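Local coordinates for protein NADP-dependent alcohol dehydrogenase (Entamoeba histolytica, PDB 2OUI) that catalyses the NADP-dependent oxidation of alcohols, probably including secondary alcohols to ketones, and the reverse reduction, as a zinc-containing tetramer, at residues Tyr218-Gly221 and Glu225-Leu228; Ile206-Glu209 and Asp214-Asn217; Trp110-Ser113 and Gly118-Ser121. The protein carries 1 engineered substitution. All blocks are in the same frame, centred on the assembly; numbering follows the deposited sequence.

Contact 1. Residues Tyr218-Gly221 and Glu225-Leu228; sequences YKNG and EQIL
Gly-221 and Gln-226 bring the backbones closest, their CA atoms 6.9 Å apart, where the loop turns from a short 3-10 segment into the helix. The turn is tied by the bond from Gly-221 N to Tyr-218 O, at 2.8 Å, and Gly-221 leaves it with a positive phi of 122°, at which a beta carbon would be pressed against the carbonyl O of Asn-220.

Almost all of the reaching is done by Gln-226. Its CG stands anti to the carbonyl carbon (chi1 -78°), and the chain, extended beyond CG, carries the amide from the helix to the turn. Asn-220 CB lies over the flat of that amide, 3.9 Å from Gln-226 CD. As modelled, Gln-226 OE1 is 3.0 Å from Gly-221 O and 2.9 Å from Asn-217 O. Oxygen against two carbonyl oxygens makes the placing of this amide doubtful; it is probably turned over, and with the nitrogen there a hydrogen bond to Gly-221 O becomes possible. The side chains of Gln-226 and Ile-227 also touch Ile-216 of strand 214-216.

Asp-222 OD1 accepts a bond from Glu-225 N as helix 223-230 begins. This is a strand-to-helix connection at the edge of a Rossmann-type domain, leading out of strand 214-216 on the protein surface.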
ATOM      1  N   TYR A 218     -15.113  30.418  -8.844  1.00 26.95           N
ATOM      2  CA  TYR A 218     -14.876  30.708 -10.278  1.00 26.96           C
ATOM      3  C   TYR A 218     -15.179  32.138 -10.721  1.00 27.64           C
ATOM      4  O   TYR A 218     -14.642  32.602 -11.737  1.00 27.57           O
ATOM      5  CB  TYR A 218     -15.648  29.720 -11.161  1.00 30.34           C
ATOM      6  CG  TYR A 218     -17.084  30.120 -11.368  1.00 30.35           C
ATOM      7  CD1 TYR A 218     -17.446  30.926 -12.451  1.00 33.51           C
ATOM      8  CD2 TYR A 218     -18.081  29.707 -10.476  1.00 36.88           C
ATOM      9  CE1 TYR A 218     -18.768  31.312 -12.647  1.00 33.19           C
ATOM     10  CE2 TYR A 218     -19.420  30.084 -10.667  1.00 32.06           C
ATOM     11  CZ  TYR A 218     -19.743  30.886 -11.755  1.00 35.36           C
ATOM     12  OH  TYR A 218     -21.036  31.279 -11.973  1.00 39.19           O
ATOM     13  N   LYS A 219     -16.035  32.849  -9.981  1.00 28.50           N
ATOM     14  CA  LYS A 219     -16.357  34.234 -10.343  1.00 28.27           C
ATOM     15  C   LYS A 219     -15.137  35.130 -10.191  1.00 28.24           C
ATOM     16  O   LYS A 219     -15.088  36.231 -10.721  1.00 29.60           O
ATOM     17  CB  LYS A 219     -17.535  34.753  -9.524  1.00 29.99           C
ATOM     18  CG  LYS A 219     -18.786  33.930  -9.705  1.00 33.72           C
ATOM     19  CD  LYS A 219     -19.827  34.264  -8.661  1.00 43.70           C
ATOM     20  CE  LYS A 219     -20.649  33.040  -8.308  1.00 46.30           C
ATOM     21  NZ  LYS A 219     -21.903  33.411  -7.615  1.00 50.60           N
ATOM     22  N   ASN A 220     -14.123  34.642  -9.483  1.00 26.35           N
ATOM     23  CA  ASN A 220     -12.846  35.351  -9.430  1.00 27.33           C
ATOM     24  C   ASN A 220     -11.871  35.003 -10.560  1.00 27.55           C
ATOM     25  O   ASN A 220     -10.740  35.457 -10.538  1.00 31.42           O
ATOM     26  CB  ASN A 220     -12.166  35.091  -8.084  1.00 27.71           C
ATOM     27  CG  ASN A 220     -12.893  35.741  -6.943  1.00 27.31           C
ATOM     28  OD1 ASN A 220     -13.375  36.865  -7.071  1.00 27.09           O
ATOM     29  ND2 ASN A 220     -12.973  35.046  -5.817  1.00 26.02           N
ATOM     30  N   GLY A 221     -12.295  34.172 -11.513  1.00 27.79           N
ATOM     31  CA  GLY A 221     -11.436  33.786 -12.639  1.00 26.52           C
ATOM     32  C   GLY A 221     -11.245  32.287 -12.728  1.00 25.19           C
ATOM     33  O   GLY A 221     -11.666  31.539 -11.837  1.00 25.35           O
ATOM     34  N   GLU A 225      -6.129  28.502 -12.844  1.00 23.21           N
ATOM     35  CA  GLU A 225      -5.228  29.643 -12.741  1.00 24.94           C
ATOM     36  C   GLU A 225      -5.162  30.166 -11.298  1.00 24.02           C
ATOM     37  O   GLU A 225      -4.086  30.482 -10.787  1.00 22.15           O
ATOM     38  CB  GLU A 225      -5.645  30.745 -13.712  1.00 25.53           C
ATOM     39  CG  GLU A 225      -5.560  30.349 -15.189  1.00 36.40           C
ATOM     40  CD  GLU A 225      -4.121  30.179 -15.707  1.00 51.43           C
ATOM     41  OE1 GLU A 225      -3.246  31.028 -15.402  1.00 55.84           O
ATOM     42  OE2 GLU A 225      -3.874  29.194 -16.442  1.00 55.17           O
ATOM     43  N   GLN A 226      -6.308  30.225 -10.625  1.00 21.91           N
ATOM     44  CA  GLN A 226      -6.343  30.698  -9.244  1.00 22.90           C
ATOM     45  C   GLN A 226      -5.498  29.831  -8.301  1.00 23.67           C
ATOM     46  O   GLN A 226      -4.787  30.348  -7.428  1.00 25.30           O
ATOM     47  CB  GLN A 226      -7.784  30.711  -8.737  1.00 20.91           C
ATOM     48  CG  GLN A 226      -8.636  31.881  -9.201  1.00 22.01           C
ATOM     49  CD  GLN A 226      -9.938  31.941  -8.412  1.00 30.07           C
ATOM     50  OE1 GLN A 226     -11.036  31.740  -8.955  1.00 28.15           O
ATOM     51  NE2 GLN A 226      -9.819  32.178  -7.118  1.00 20.74           N
ATOM     52  N   ILE A 227      -5.610  28.518  -8.462  1.00 23.55           N
ATOM     53  CA  ILE A 227      -4.893  27.569  -7.604  1.00 24.04           C
ATOM     54  C   ILE A 227      -3.401  27.547  -7.949  1.00 26.86           C
ATOM     55  O   ILE A 227      -2.556  27.454  -7.049  1.00 26.34           O
ATOM     56  CB  ILE A 227      -5.535  26.162  -7.658  1.00 23.59           C
ATOM     57  CG1 ILE A 227      -6.836  26.196  -6.837  1.00 27.38           C
ATOM     58  CG2 ILE A 227      -4.562  25.083  -7.119  1.00 23.64           C
ATOM     59  CD1 ILE A 227      -7.834  25.165  -7.210  1.00 28.79           C
ATOM     60  N   LEU A 228      -3.080  27.649  -9.236  1.00 26.97           N
ATOM     61  CA  LEU A 228      -1.670  27.754  -9.636  1.00 27.31           C
ATOM     62  C   LEU A 228      -1.029  29.039  -9.139  1.00 28.48           C
ATOM     63  O   LEU A 228       0.119  29.030  -8.690  1.00 32.80           O
ATOM     64  CB  LEU A 228      -1.520  27.638 -11.142  1.00 29.00           C
ATOM     65  CG  LEU A 228      -1.817  26.254 -11.727  1.00 30.59           C
ATOM     66  CD1 LEU A 228      -1.748  26.319 -13.254  1.00 26.82           C
ATOM     67  CD2 LEU A 228      -0.874  25.175 -11.169  1.00 32.96           C
TER

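Contact 2. Residues Ile206-Glu209 and Asp214-Asn217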
ATOM      1  N   ILE A 206     -19.682  27.008   4.825  1.00 24.18           N
ATOM      2  CA  ILE A 206     -19.621  25.748   5.597  1.00 23.15           C
ATOM      3  C   ILE A 206     -18.307  24.982   5.381  1.00 23.13           C
ATOM      4  O   ILE A 206     -17.797  24.335   6.317  1.00 24.64           O
ATOM      5  CB  ILE A 206     -20.862  24.848   5.350  1.00 24.82           C
ATOM      6  CG1 ILE A 206     -22.150  25.544   5.832  1.00 25.55           C
ATOM      7  CG2 ILE A 206     -20.711  23.463   6.043  1.00 25.07           C
ATOM      8  CD1 ILE A 206     -22.174  25.912   7.335  1.00 29.93           C
ATOM      9  N   ALA A 207     -17.748  25.053   4.173  1.00 23.81           N
ATOM     10  CA  ALA A 207     -16.465  24.385   3.929  1.00 23.38           C
ATOM     11  C   ALA A 207     -15.360  24.881   4.881  1.00 24.03           C
ATOM     12  O   ALA A 207     -14.570  24.074   5.392  1.00 23.79           O
ATOM     13  CB  ALA A 207     -16.061  24.522   2.503  1.00 25.67           C
ATOM     14  N   LEU A 208     -15.317  26.192   5.124  1.00 22.62           N
ATOM     15  CA  LEU A 208     -14.381  26.782   6.083  1.00 24.86           C
ATOM     16  C   LEU A 208     -14.595  26.221   7.495  1.00 28.17           C
ATOM     17  O   LEU A 208     -13.655  26.128   8.281  1.00 30.94           O
ATOM     18  CB  LEU A 208     -14.451  28.321   6.087  1.00 22.97           C
ATOM     19  CG  LEU A 208     -13.905  29.023   4.838  1.00 22.78           C
ATOM     20  CD1 LEU A 208     -14.053  30.563   4.932  1.00 20.28           C
ATOM     21  CD2 LEU A 208     -12.465  28.664   4.624  1.00 21.70           C
ATOM     22  N   GLU A 209     -15.818  25.822   7.822  1.00 28.50           N
ATOM     23  CA  GLU A 209     -16.049  25.235   9.149  1.00 28.28           C
ATOM     24  C   GLU A 209     -15.567  23.790   9.276  1.00 29.19           C
ATOM     25  O   GLU A 209     -15.414  23.285  10.382  1.00 29.41           O
ATOM     26  CB  GLU A 209     -17.524  25.346   9.559  1.00 26.59           C
ATOM     27  CG  GLU A 209     -17.986  26.785   9.714  1.00 31.00           C
ATOM     28  CD  GLU A 209     -19.377  26.919  10.345  1.00 33.05           C
ATOM     29  OE1 GLU A 209     -19.958  25.896  10.776  1.00 42.87           O
ATOM     30  OE2 GLU A 209     -19.885  28.063  10.418  1.00 47.54           O
ATOM     31  N   ASP A 214      -9.000  27.767   2.027  1.00 20.98           N
ATOM     32  CA  ASP A 214      -9.014  28.664   0.862  1.00 22.24           C
ATOM     33  C   ASP A 214     -10.210  28.332  -0.028  1.00 22.78           C
ATOM     34  O   ASP A 214     -10.189  27.323  -0.721  1.00 23.97           O
ATOM     35  CB  ASP A 214      -7.744  28.499   0.010  1.00 21.87           C
ATOM     36  CG  ASP A 214      -6.481  28.923   0.735  1.00 24.28           C
ATOM     37  OD1 ASP A 214      -5.977  28.105   1.544  1.00 23.56           O
ATOM     38  OD2 ASP A 214      -5.987  30.054   0.482  1.00 23.88           O
ATOM     39  N   ILE A 215     -11.228  29.190  -0.025  1.00 23.20           N
ATOM     40  CA  ILE A 215     -12.348  29.031  -0.958  1.00 22.08           C
ATOM     41  C   ILE A 215     -11.947  29.544  -2.332  1.00 20.40           C
ATOM     42  O   ILE A 215     -11.485  30.666  -2.465  1.00 21.59           O
ATOM     43  CB  ILE A 215     -13.604  29.823  -0.494  1.00 23.43           C
ATOM     44  CG1 ILE A 215     -14.098  29.308   0.866  1.00 22.36           C
ATOM     45  CG2 ILE A 215     -14.709  29.749  -1.558  1.00 25.91           C
ATOM     46  CD1 ILE A 215     -14.350  27.809   0.902  1.00 25.25           C
ATOM     47  N   ILE A 216     -12.135  28.714  -3.347  1.00 20.58           N
ATOM     48  CA  ILE A 216     -11.864  29.117  -4.725  1.00 22.37           C
ATOM     49  C   ILE A 216     -13.194  29.215  -5.483  1.00 23.32           C
ATOM     50  O   ILE A 216     -13.852  28.207  -5.751  1.00 24.02           O
ATOM     51  CB  ILE A 216     -10.900  28.129  -5.386  1.00 21.33           C
ATOM     52  CG1 ILE A 216      -9.566  28.076  -4.604  1.00 21.35           C
ATOM     53  CG2 ILE A 216     -10.633  28.506  -6.842  1.00 21.85           C
ATOM     54  CD1 ILE A 216      -8.733  29.353  -4.674  1.00 23.97           C
ATOM     55  N   ASN A 217     -13.586  30.450  -5.767  1.00 23.65           N
ATOM     56  CA  ASN A 217     -14.835  30.747  -6.437  1.00 22.37           C
ATOM     57  C   ASN A 217     -14.532  31.138  -7.880  1.00 21.75           C
ATOM     58  O   ASN A 217     -13.809  32.086  -8.112  1.00 22.32           O
ATOM     59  CB  ASN A 217     -15.538  31.892  -5.706  1.00 21.41           C
ATOM     60  CG  ASN A 217     -16.968  32.083  -6.179  1.00 27.17           C
ATOM     61  OD1 ASN A 217     -17.207  32.231  -7.372  1.00 26.89           O
ATOM     62  ND2 ASN A 217     -17.920  32.071  -5.247  1.00 25.20           N
TER
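Leu-208, in segment 206-209, and Ile-215 of the strand meet at a slant, neither alongside nor end to end, with Leu-208 CG 4.0 Å from Ile-215 CG1. One methyl of the leucine, CD2, follows its branch point onto the same carbon, at 4.1 Å. The isoleucine uses its long arm: CG1 is anti to the carbonyl carbon (chi1 -62°), and the bend at chi2, -54°, turns CD1 to segment 206-209, where it comes within 4.0 Å of Ala-207 CB and 4.1 Å of Leu-208 CG. Ile-215 CD1 therefore touches two successive residues, the methyl of Ala-207 and the branch point of Leu-208. Every one of these contacts is carbon on carbon. The backbones stay well apart, 7.7 Å between the CA atoms of Leu-208 and Ile-215, and the side chains bridge the distance.

Asp-214 points its beta carbon away from segment 206-209, and its carboxylate pairs with Arg-193 in a salt bridge.

The contact closes the second half of a beta-alpha-beta unit made of strand 194-197, helix 201-209 and strand 214-216, the last being an outermost strand of the chain's parallel sheet. Inward, Ala-207 also packs on Leu-180 of helix 177-188, while Ile-216, next along the strand, turns to the other face of the sheet and meets helix 223-230.

Contact 3. Residues Trp110-Ser113 and Gly118-Ser121; sequences WKFS and GVFS
Ser-113, whose backbone packs against Gly-118, has a hydroxyl with several polar neighbours: it is hydrogen-bonded to Asp-40 OD1 and to His-59 ND1, and Phe-112 O lies 2.9 Å from Ser-113 OG. His-59 binds the zinc ion together with Cys-37 and Asp-150, which makes Ser-113 a second-shell residue whose bond to ND1 is consistent with holding the imidazole's rotation. Phe-112 O has another neighbour in Trp-110 NE1, at 2.9 Å, but that bond is weak, bent to 117° at the hydrogen. The tryptophan itself meets His-59 edge-to-face and reaches Met-285 of the second subunit.

Across the contact the work passes to Phe-112 and Val-119, whose side chains cross at about a right angle. Val-119 CG1 stands squarely over one face of the phenyl ring of Phe-112, 3.9 Å from its centroid and only 3° off the normal, a clean CH-pi contact. The valine torsion explains it: CG1 lies anti to the carbonyl carbon (chi1 -60°) and is lifted onto the ring, leaving CG2 in the crowded position between backbone N and carbonyl carbon. Gly-118 CA approaches the ring obliquely, 3.6 Å from Phe-112 CD1, and is 3.8 Å from Ser-113 N. Space is short: a beta carbon on Gly-118 would stand 3.3 Å from Ser-113 N.

Neither segment is helix or strand, and Phe-120 centres an inverse gamma turn, yet both fit closely among strands of the GroES-like domain. Phe-120 bonds through its backbone to Leu-57 and Leu-4, and Gly-118 to Ile-56 of strand 55-56. Val-119 rests on Leu-34 of strand 27-34, and Phe-112 and Val-119 pack on Val-126 and Phe-124 of strand 124-126.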
ATOM      1  N   TRP A 110     -24.089  -1.212  -4.530  1.00 23.22           N
ATOM      2  CA  TRP A 110     -25.059  -0.131  -4.431  1.00 24.94           C
ATOM      3  C   TRP A 110     -26.383  -0.648  -5.011  1.00 23.94           C
ATOM      4  O   TRP A 110     -26.596  -0.648  -6.237  1.00 24.53           O
ATOM      5  CB  TRP A 110     -24.562   1.126  -5.162  1.00 24.62           C
ATOM      6  CG  TRP A 110     -25.608   2.224  -5.268  1.00 24.53           C
ATOM      7  CD1 TRP A 110     -26.649   2.477  -4.395  1.00 26.36           C
ATOM      8  CD2 TRP A 110     -25.681   3.232  -6.281  1.00 26.27           C
ATOM      9  NE1 TRP A 110     -27.376   3.572  -4.835  1.00 27.73           N
ATOM     10  CE2 TRP A 110     -26.817   4.035  -5.999  1.00 30.24           C
ATOM     11  CE3 TRP A 110     -24.925   3.505  -7.432  1.00 25.79           C
ATOM     12  CZ2 TRP A 110     -27.189   5.115  -6.806  1.00 30.68           C
ATOM     13  CZ3 TRP A 110     -25.299   4.558  -8.240  1.00 29.55           C
ATOM     14  CH2 TRP A 110     -26.425   5.363  -7.919  1.00 31.74           C
ATOM     15  N   LYS A 111     -27.257  -1.115  -4.120  1.00 23.85           N
ATOM     16  CA  LYS A 111     -28.495  -1.760  -4.546  1.00 23.97           C
ATOM     17  C   LYS A 111     -29.659  -0.769  -4.536  1.00 22.31           C
ATOM     18  O   LYS A 111     -30.333  -0.558  -5.583  1.00 22.17           O
ATOM     19  CB  LYS A 111     -28.787  -2.992  -3.659  1.00 21.12           C
ATOM     20  CG  LYS A 111     -27.621  -3.994  -3.696  1.00 25.45           C
ATOM     21  CD  LYS A 111     -27.968  -5.335  -3.034  1.00 24.08           C
ATOM     22  CE  LYS A 111     -26.678  -6.235  -3.002  1.00 21.59           C
ATOM     23  NZ  LYS A 111     -26.236  -6.649  -4.367  1.00 25.99           N
ATOM     24  N   PHE A 112     -29.903  -0.193  -3.354  1.00 24.02           N
ATOM     25  CA  PHE A 112     -30.994   0.766  -3.128  1.00 22.22           C
ATOM     26  C   PHE A 112     -30.975   1.895  -4.172  1.00 24.23           C
ATOM     27  O   PHE A 112     -30.013   2.651  -4.236  1.00 22.76           O
ATOM     28  CB  PHE A 112     -30.839   1.450  -1.773  1.00 23.77           C
ATOM     29  CG  PHE A 112     -31.040   0.551  -0.565  1.00 21.81           C
ATOM     30  CD1 PHE A 112     -32.149  -0.282  -0.456  1.00 23.58           C
ATOM     31  CD2 PHE A 112     -30.168   0.649   0.512  1.00 26.63           C
ATOM     32  CE1 PHE A 112     -32.356  -1.081   0.706  1.00 21.69           C
ATOM     33  CE2 PHE A 112     -30.365  -0.132   1.669  1.00 23.93           C
ATOM     34  CZ  PHE A 112     -31.453  -0.999   1.755  1.00 24.52           C
ATOM     35  N   SER A 113     -32.065   2.036  -4.929  1.00 24.21           N
ATOM     36  CA  SER A 113     -32.239   3.082  -5.966  1.00 24.78           C
ATOM     37  C   SER A 113     -31.200   3.016  -7.086  1.00 26.60           C
ATOM     38  O   SER A 113     -31.103   3.940  -7.889  1.00 27.86           O
ATOM     39  CB  SER A 113     -32.386   4.523  -5.397  1.00 23.81           C
ATOM     40  OG  SER A 113     -31.137   5.183  -5.205  1.00 24.01           O
ATOM     41  N   GLY A 118     -35.393   1.096  -3.107  1.00 22.35           N
ATOM     42  CA  GLY A 118     -34.640   1.820  -2.080  1.00 21.58           C
ATOM     43  C   GLY A 118     -35.468   2.067  -0.833  1.00 22.39           C
ATOM     44  O   GLY A 118     -36.401   1.321  -0.560  1.00 21.80           O
ATOM     45  N   VAL A 119     -35.106   3.109  -0.101  1.00 21.85           N
ATOM     46  CA  VAL A 119     -35.532   3.309   1.275  1.00 22.65           C
ATOM     47  C   VAL A 119     -36.748   4.223   1.421  1.00 21.87           C
ATOM     48  O   VAL A 119     -37.250   4.402   2.548  1.00 23.37           O
ATOM     49  CB  VAL A 119     -34.350   3.791   2.189  1.00 23.52           C
ATOM     50  CG1 VAL A 119     -33.214   2.756   2.197  1.00 16.00           C
ATOM     51  CG2 VAL A 119     -33.837   5.169   1.782  1.00 24.77           C
ATOM     52  N   PHE A 120     -37.233   4.808   0.318  1.00 20.17           N
ATOM     53  CA  PHE A 120     -38.395   5.727   0.397  1.00 19.97           C
ATOM     54  C   PHE A 120     -39.718   4.963   0.393  1.00 20.58           C
ATOM     55  O   PHE A 120     -40.578   5.200  -0.445  1.00 21.70           O
ATOM     56  CB  PHE A 120     -38.406   6.768  -0.736  1.00 19.61           C
ATOM     57  CG  PHE A 120     -37.257   7.767  -0.685  1.00 19.78           C
ATOM     58  CD1 PHE A 120     -36.490   7.931   0.463  1.00 20.68           C
ATOM     59  CD2 PHE A 120     -37.002   8.589  -1.787  1.00 21.63           C
ATOM     60  CE1 PHE A 120     -35.457   8.873   0.508  1.00 21.90           C
ATOM     61  CE2 PHE A 120     -35.972   9.523  -1.756  1.00 24.42           C
ATOM     62  CZ  PHE A 120     -35.202   9.679  -0.613  1.00 26.26           C
ATOM     63  N   SER A 121     -39.880   4.045   1.336  1.00 22.69           N
ATOM     64  CA  SER A 121     -41.138   3.307   1.427  1.00 20.58           C
ATOM     65  C   SER A 121     -41.395   2.951   2.875  1.00 22.32           C
ATOM     66  O   SER A 121     -40.530   3.117   3.741  1.00 20.65           O
ATOM     67  CB  SER A 121     -41.113   2.046   0.536  1.00 21.45           C
ATOM     68  OG  SER A 121     -40.019   1.184   0.848  1.00 21.82           O
TER

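Following the chain from the N terminus, contact 3 comes first, closing a buried loop within 110-121 ahead of strand 124-126, close to the zinc. Some 85 residues later contact 2 ties helix 201-209 to strand 214-216, closing the turn between them. Contact 1 takes over at once, tying helix 223-230 to the loop that follows the strand. The three run in series; none nests or crosses. Gln-226 and Ile-227 reach Ile-216 where contacts 1 and 2 touch, their centres 14 Å apart. Contact 3 lies across the chain's centre, in the GroES-like part, its nearest atoms about 21 Å from contact 2 and about 26 Å from contact 1.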